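PDB 4B7H: catalase from Corynebacterium glutamicum, which breaks down hydrogen peroxide to water and oxygen at a haem, which nitric oxide can block, and carries a bound NADPH. Local coordinates for residues Q276-R287 against T296-L304. Numbering follows the deposited sequence. Where two conformers were deposited one is given.
Sequences QIMPFEDAENYR and TWSQKDYPL. With NDP (NADPH dihydro-nicotinamide-adenine-dinucleotide phosphate), chain H.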
loop_
_atom_site.group_PDB
_atom_site.type_symbol
_atom_site.label_atom_id
_atom_site.label_comp_id
_atom_site.label_asym_id
_atom_site.label_seq_id
_atom_site.Cartn_x
_atom_site.Cartn_y
_atom_site.Cartn_z
ATOM N N GLN A 276 -14.570 38.449 -9.756
ATOM C CA GLN A 276 -15.898 38.900 -10.143
ATOM C C GLN A 276 -16.794 38.652 -8.946
ATOM O O GLN A 276 -16.677 37.619 -8.283
ATOM C CB GLN A 276 -16.424 38.113 -11.341
ATOM C CG GLN A 276 -15.644 38.313 -12.625
ATOM C CD GLN A 276 -16.134 37.421 -13.736
ATOM O OE1 GLN A 276 -15.906 36.210 -13.716
ATOM N NE2 GLN A 276 -16.819 38.010 -14.716
ATOM N N ILE A 277 -17.684 39.597 -8.658
ATOM C CA ILE A 277 -18.592 39.463 -7.530
ATOM C C ILE A 277 -20.031 39.601 -8.008
ATOM O O ILE A 277 -20.428 40.658 -8.504
ATOM C CB ILE A 277 -18.287 40.512 -6.435
ATOM C CG1 ILE A 277 -16.852 40.341 -5.921
ATOM C CG2 ILE A 277 -19.298 40.404 -5.288
ATOM C CD1 ILE A 277 -16.450 41.359 -4.869
ATOM N N MET A 278 -20.800 38.524 -7.877
ATOM C CA MET A 278 -22.215 38.541 -8.221
ATOM C C MET A 278 -23.067 38.548 -6.958
ATOM O O MET A 278 -23.014 37.617 -6.161
ATOM C CB MET A 278 -22.568 37.330 -9.085
ATOM C CG MET A 278 -24.058 37.194 -9.381
ATOM S SD MET A 278 -24.445 35.664 -10.256
ATOM C CE MET A 278 -23.748 35.989 -11.872
ATOM N N PRO A 279 -23.855 39.613 -6.759
ATOM C CA PRO A 279 -24.747 39.633 -5.593
ATOM C C PRO A 279 -25.616 38.375 -5.541
ATOM O O PRO A 279 -26.036 37.866 -6.590
ATOM C CB PRO A 279 -25.608 40.878 -5.837
ATOM C CG PRO A 279 -24.718 41.774 -6.644
ATOM C CD PRO A 279 -23.957 40.848 -7.558
ATOM N N PHE A 280 -25.860 37.873 -4.335
ATOM C CA PHE A 280 -26.628 36.649 -4.139
ATOM C C PHE A 280 -27.961 36.714 -4.882
ATOM O O PHE A 280 -28.375 35.744 -5.522
ATOM C CB PHE A 280 -26.848 36.431 -2.639
ATOM C CG PHE A 280 -27.397 35.074 -2.277
ATOM C CD1 PHE A 280 -26.547 33.992 -2.072
ATOM C CD2 PHE A 280 -28.762 34.890 -2.101
ATOM C CE1 PHE A 280 -27.056 32.747 -1.718
ATOM C CE2 PHE A 280 -29.275 33.654 -1.752
ATOM C CZ PHE A 280 -28.418 32.576 -1.562
ATOM N N GLU A 281 -28.616 37.872 -4.827
ATOM C CA GLU A 281 -29.934 38.029 -5.443
ATOM C C GLU A 281 -29.910 38.146 -6.978
ATOM O O GLU A 281 -30.958 38.069 -7.617
ATOM C CB GLU A 281 -30.683 39.210 -4.819
ATOM C CG GLU A 281 -30.080 40.566 -5.120
ATOM C CD GLU A 281 -29.038 41.006 -4.104
ATOM O OE1 GLU A 281 -28.394 40.137 -3.470
ATOM O OE2 GLU A 281 -28.863 42.234 -3.941
ATOM N N ASP A 282 -28.724 38.328 -7.559
ATOM C CA ASP A 282 -28.563 38.397 -9.020
ATOM C C ASP A 282 -28.610 37.018 -9.678
ATOM O O ASP A 282 -28.873 36.901 -10.880
ATOM C CB ASP A 282 -27.208 39.016 -9.390
ATOM C CG ASP A 282 -27.216 40.534 -9.389
ATOM O OD1 ASP A 282 -28.091 41.142 -8.732
ATOM O OD2 ASP A 282 -26.323 41.120 -10.049
ATOM N N ALA A 283 -28.316 35.979 -8.903
ATOM C CA ALA A 283 -28.100 34.642 -9.465
ATOM C C ALA A 283 -29.258 34.061 -10.283
ATOM O O ALA A 283 -29.044 33.541 -11.375
ATOM C CB ALA A 283 -27.677 33.664 -8.366
ATOM N N GLU A 284 -30.483 34.148 -9.776
ATOM C CA GLU A 284 -31.624 33.506 -10.430
ATOM C C GLU A 284 -31.946 34.083 -11.809
ATOM O O GLU A 284 -32.418 33.368 -12.695
ATOM C CB GLU A 284 -32.867 33.544 -9.528
ATOM C CG GLU A 284 -33.271 34.929 -9.047
ATOM C CD GLU A 284 -34.371 34.896 -7.997
ATOM O OE1 GLU A 284 -35.554 34.761 -8.373
ATOM O OE2 GLU A 284 -34.052 35.009 -6.794
ATOM N N ASN A 285 -31.687 35.376 -11.992
ATOM C CA ASN A 285 -32.049 36.041 -13.244
ATOM C C ASN A 285 -30.895 36.298 -14.216
ATOM O O ASN A 285 -31.088 36.943 -15.248
ATOM C CB ASN A 285 -32.803 37.348 -12.962
ATOM C CG ASN A 285 -34.134 37.120 -12.264
ATOM O OD1 ASN A 285 -34.860 36.174 -12.574
ATOM N ND2 ASN A 285 -34.455 37.987 -11.313
ATOM N N TYR A 286 -29.699 35.795 -13.912
ATOM C CA TYR A 286 -28.598 35.973 -14.856
ATOM C C TYR A 286 -28.925 35.248 -16.162
ATOM O O TYR A 286 -29.616 34.222 -16.153
ATOM C CB TYR A 286 -27.253 35.500 -14.281
ATOM C CG TYR A 286 -26.077 35.961 -15.124
ATOM C CD1 TYR A 286 -25.957 37.294 -15.496
ATOM C CD2 TYR A 286 -25.100 35.068 -15.553
ATOM C CE1 TYR A 286 -24.905 37.728 -16.273
ATOM C CE2 TYR A 286 -24.039 35.496 -16.334
ATOM C CZ TYR A 286 -23.947 36.827 -16.686
ATOM O OH TYR A 286 -22.902 37.267 -17.460
ATOM N N ARG A 287 -28.462 35.795 -17.282
ATOM C CA ARG A 287 -28.778 35.226 -18.598
ATOM C C ARG A 287 -28.253 33.795 -18.759
ATOM O O ARG A 287 -28.800 33.013 -19.544
ATOM C CB ARG A 287 -28.268 36.136 -19.727
ATOM C CG ARG A 287 -26.753 36.290 -19.751
ATOM C CD ARG A 287 -26.273 37.259 -20.827
ATOM N NE ARG A 287 -26.513 36.749 -22.173
ATOM C CZ ARG A 287 -25.849 37.160 -23.249
ATOM N NH1 ARG A 287 -24.901 38.085 -23.130
ATOM N NH2 ARG A 287 -26.125 36.644 -24.443
ATOM N N THR A 296 -19.037 30.960 -18.466
ATOM C CA THR A 296 -18.351 32.071 -17.817
ATOM C C THR A 296 -19.337 33.197 -17.512
ATOM O O THR A 296 -20.395 33.301 -18.153
ATOM C CB THR A 296 -17.204 32.613 -18.687
ATOM O OG1 THR A 296 -17.675 32.858 -20.020
ATOM C CG2 THR A 296 -16.063 31.616 -18.740
ATOM N N TRP A 297 -19.007 34.026 -16.525
ATOM C CA TRP A 297 -19.753 35.259 -16.284
ATOM C C TRP A 297 -19.119 36.335 -17.143
ATOM O O TRP A 297 -17.911 36.574 -17.055
ATOM C CB TRP A 297 -19.626 35.715 -14.835
ATOM C CG TRP A 297 -20.207 34.826 -13.771
ATOM C CD1 TRP A 297 -20.996 33.719 -13.932
ATOM C CD2 TRP A 297 -20.028 34.991 -12.357
ATOM N NE1 TRP A 297 -21.315 33.184 -12.694
ATOM C CE2 TRP A 297 -20.736 33.954 -11.717
ATOM C CE3 TRP A 297 -19.331 35.922 -11.572
ATOM C CZ2 TRP A 297 -20.764 33.818 -10.327
ATOM C CZ3 TRP A 297 -19.358 35.782 -10.188
ATOM C CH2 TRP A 297 -20.068 34.737 -9.583
ATOM N N SER A 298 -19.917 37.004 -17.969
ATOM C CA SER A 298 -19.364 38.063 -18.800
ATOM C C SER A 298 -18.731 39.170 -17.959
ATOM O O SER A 298 -19.312 39.619 -16.962
ATOM C CB SER A 298 -20.433 38.653 -19.711
ATOM O OG SER A 298 -19.901 39.765 -20.412
ATOM N N GLN A 299 -17.538 39.601 -18.362
ATOM C CA GLN A 299 -16.835 40.677 -17.673
ATOM C C GLN A 299 -17.467 42.034 -17.963
ATOM O O GLN A 299 -17.131 43.034 -17.326
ATOM C CB GLN A 299 -15.345 40.651 -18.021
ATOM C CG GLN A 299 -14.675 39.390 -17.470
ATOM C CD GLN A 299 -13.379 39.033 -18.160
ATOM O OE1 GLN A 299 -13.365 38.597 -19.316
ATOM N NE2 GLN A 299 -12.282 39.188 -17.443
ATOM N N LYS A 300 -18.397 42.063 -18.914
ATOM C CA LYS A 300 -19.192 43.264 -19.147
ATOM C C LYS A 300 -20.288 43.376 -18.092
ATOM O O LYS A 300 -20.718 44.474 -17.750
ATOM C CB LYS A 300 -19.808 43.246 -20.545
ATOM C CG LYS A 300 -18.804 42.973 -21.646
ATOM C CD LYS A 300 -19.412 43.207 -23.018
ATOM C CE LYS A 300 -18.671 42.428 -24.094
ATOM N NZ LYS A 300 -19.058 42.875 -25.466
ATOM N N ASP A 301 -20.740 42.235 -17.583
ATOM C CA ASP A 301 -21.752 42.217 -16.538
ATOM C C ASP A 301 -21.108 42.297 -15.157
ATOM O O ASP A 301 -21.628 42.959 -14.258
ATOM C CB ASP A 301 -22.612 40.955 -16.653
ATOM C CG ASP A 301 -23.356 40.867 -17.979
ATOM O OD1 ASP A 301 -23.866 41.907 -18.459
ATOM O OD2 ASP A 301 -23.436 39.748 -18.542
ATOM N N TYR A 302 -19.972 41.620 -15.003
ATOM C CA TYR A 302 -19.269 41.540 -13.727
ATOM C C TYR A 302 -17.786 41.789 -13.958
ATOM O O TYR A 302 -17.024 40.852 -14.202
ATOM C CB TYR A 302 -19.533 40.182 -13.057
ATOM C CG TYR A 302 -21.000 40.031 -12.749
ATOM C CD1 TYR A 302 -21.558 40.670 -11.647
ATOM C CD2 TYR A 302 -21.840 39.309 -13.589
ATOM C CE1 TYR A 302 -22.910 40.573 -11.373
ATOM C CE2 TYR A 302 -23.197 39.212 -13.325
ATOM C CZ TYR A 302 -23.722 39.844 -12.212
ATOM O OH TYR A 302 -25.072 39.751 -11.948
ATOM N N PRO A 303 -17.376 43.070 -13.922
ATOM C CA PRO A 303 -15.971 43.407 -14.186
ATOM C C PRO A 303 -15.044 42.860 -13.109
ATOM O O PRO A 303 -15.497 42.510 -12.025
ATOM C CB PRO A 303 -15.961 44.943 -14.146
ATOM C CG PRO A 303 -17.378 45.349 -14.371
ATOM C CD PRO A 303 -18.207 44.273 -13.737
ATOM N N LEU A 304 -13.753 42.793 -13.400
ATOM C CA LEU A 304 -12.797 42.326 -12.410
ATOM C C LEU A 304 -12.577 43.383 -11.330
ATOM O O LEU A 304 -12.380 44.565 -11.633
ATOM C CB LEU A 304 -11.480 41.935 -13.077
ATOM C CG LEU A 304 -11.603 40.891 -14.196
ATOM C CD1 LEU A 304 -10.225 40.496 -14.715
ATOM C CD2 LEU A 304 -12.413 39.655 -13.769
HETATM P PA NDP H . -14.776 40.257 -22.691
HETATM O O1A NDP H . -14.431 40.971 -23.945
HETATM O O2A NDP H . -15.009 41.180 -21.545
HETATM O O5B NDP H . -13.580 39.249 -22.347
HETATM C C5B NDP H . -13.059 38.397 -23.339
HETATM C C4B NDP H . -11.997 37.545 -22.663
HETATM O O4B NDP H . -11.459 36.636 -23.613
HETATM C C3B NDP H . -10.852 38.407 -22.130
HETATM O O3B NDP H . -10.478 37.962 -20.839
HETATM C C2B NDP H . -9.761 38.160 -23.154
HETATM O O2B NDP H . -8.438 38.370 -22.697
HETATM C C1B NDP H . -10.056 36.715 -23.529
HETATM N N9A NDP H . -9.330 36.262 -24.731
HETATM C C8A NDP H . -8.679 37.038 -25.658
HETATM N N7A NDP H . -8.119 36.231 -26.586
HETATM C C5A NDP H . -8.398 34.943 -26.264
HETATM C C6A NDP H . -8.071 33.731 -26.867
HETATM N N6A NDP H . -7.085 33.673 -27.763
HETATM N N1A NDP H . -8.518 32.559 -26.300
HETATM C C2A NDP H . -9.269 32.584 -25.143
HETATM N N3A NDP H . -9.587 33.789 -24.547
HETATM C C4A NDP H . -9.157 34.951 -25.100
HETATM O O3 NDP H . -16.058 39.312 -22.988
HETATM P PN NDP H . -16.774 38.348 -21.906
HETATM O O1N NDP H . -16.106 38.450 -20.579
HETATM O O2N NDP H . -18.231 38.591 -22.040
HETATM O O5D NDP H . -16.494 36.875 -22.493
HETATM C C5D NDP H . -16.582 36.635 -23.885
HETATM C C4D NDP H . -15.944 35.299 -24.204
HETATM O O4D NDP H . -14.573 35.358 -23.863
HETATM C C3D NDP H . -16.553 34.179 -23.375
HETATM O O3D NDP H . -17.630 33.555 -24.058
HETATM C C2D NDP H . -15.372 33.253 -23.138
HETATM O O2D NDP H . -15.327 32.285 -24.149
HETATM C C1D NDP H . -14.135 34.132 -23.291
HETATM N N1N NDP H . -13.473 34.380 -21.991
HETATM C C2N NDP H . -14.237 34.766 -20.928
HETATM C C3N NDP H . -13.692 35.023 -19.680
HETATM C C7N NDP H . -14.617 35.423 -18.577
HETATM O O7N NDP H . -14.271 35.093 -17.263
HETATM N N7N NDP H . -15.752 36.055 -18.856
HETATM C C4N NDP H . -12.208 34.897 -19.406
HETATM C C5N NDP H . -11.463 34.469 -20.638
HETATM C C6N NDP H . -12.115 34.232 -21.849
HETATM P P2B NDP H . -7.699 39.787 -22.934
HETATM O O1X NDP H . -7.738 40.091 -24.417
HETATM O O2X NDP H . -8.436 40.842 -22.137
HETATM O O3X NDP H . -6.274 39.630 -22.435
HETATM O O HOH W 1 -16.084 34.095 -15.577
HETATM O O HOH W 2 -17.804 41.731 -10.588
HETATM O O HOH W 3 -23.911 39.741 -21.125
#
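Met-278, near the end of strand 270-279 of the catalase beta-barrel, lies amid three aromatic rings, Trp-297, Tyr-286 and Tyr-302, of the connection to strand 305-314, whose residues 296-299 help to line the NADPH pocket. With CG anti to the backbone N (chi1 174°) and a bend at chi3, its unbranched chain turns the methyl CE over the five-membered ring of Trp-297, 3.8 Å from the centroid, a CH-pi contact; SD completes a Met-aromatic contact over the six-membered ring. CB sits over one face of Tyr-302, whose edge points at the face of Tyr-286, offset edge-to-face.

Tyrosine suits both places because each ring packs against the methionine while its hydroxyl reaches polar partners. Tyr-302 OH donates to Asp-282 OD2 (2.7 Å). Tyr-286 OH accepts from Ser-298 N and donates to the anti lone pair of Asp-301 OD2 (2.8 Å).

Gln-276, buried, ties the loop together: its primary amide NE2 gives one N-H to Tyr-302 O (2.9 Å) and one to Trp-297 O (3.0 Å), while His-229 bonds OE1. At the cofactor, Ser-298 OG donates to NADPH O2N, and Trp-297 O, approached by Gln-276 NE2 from above its carbonyl plane, also accepts from nicotinamide N7N at 2.9 Å.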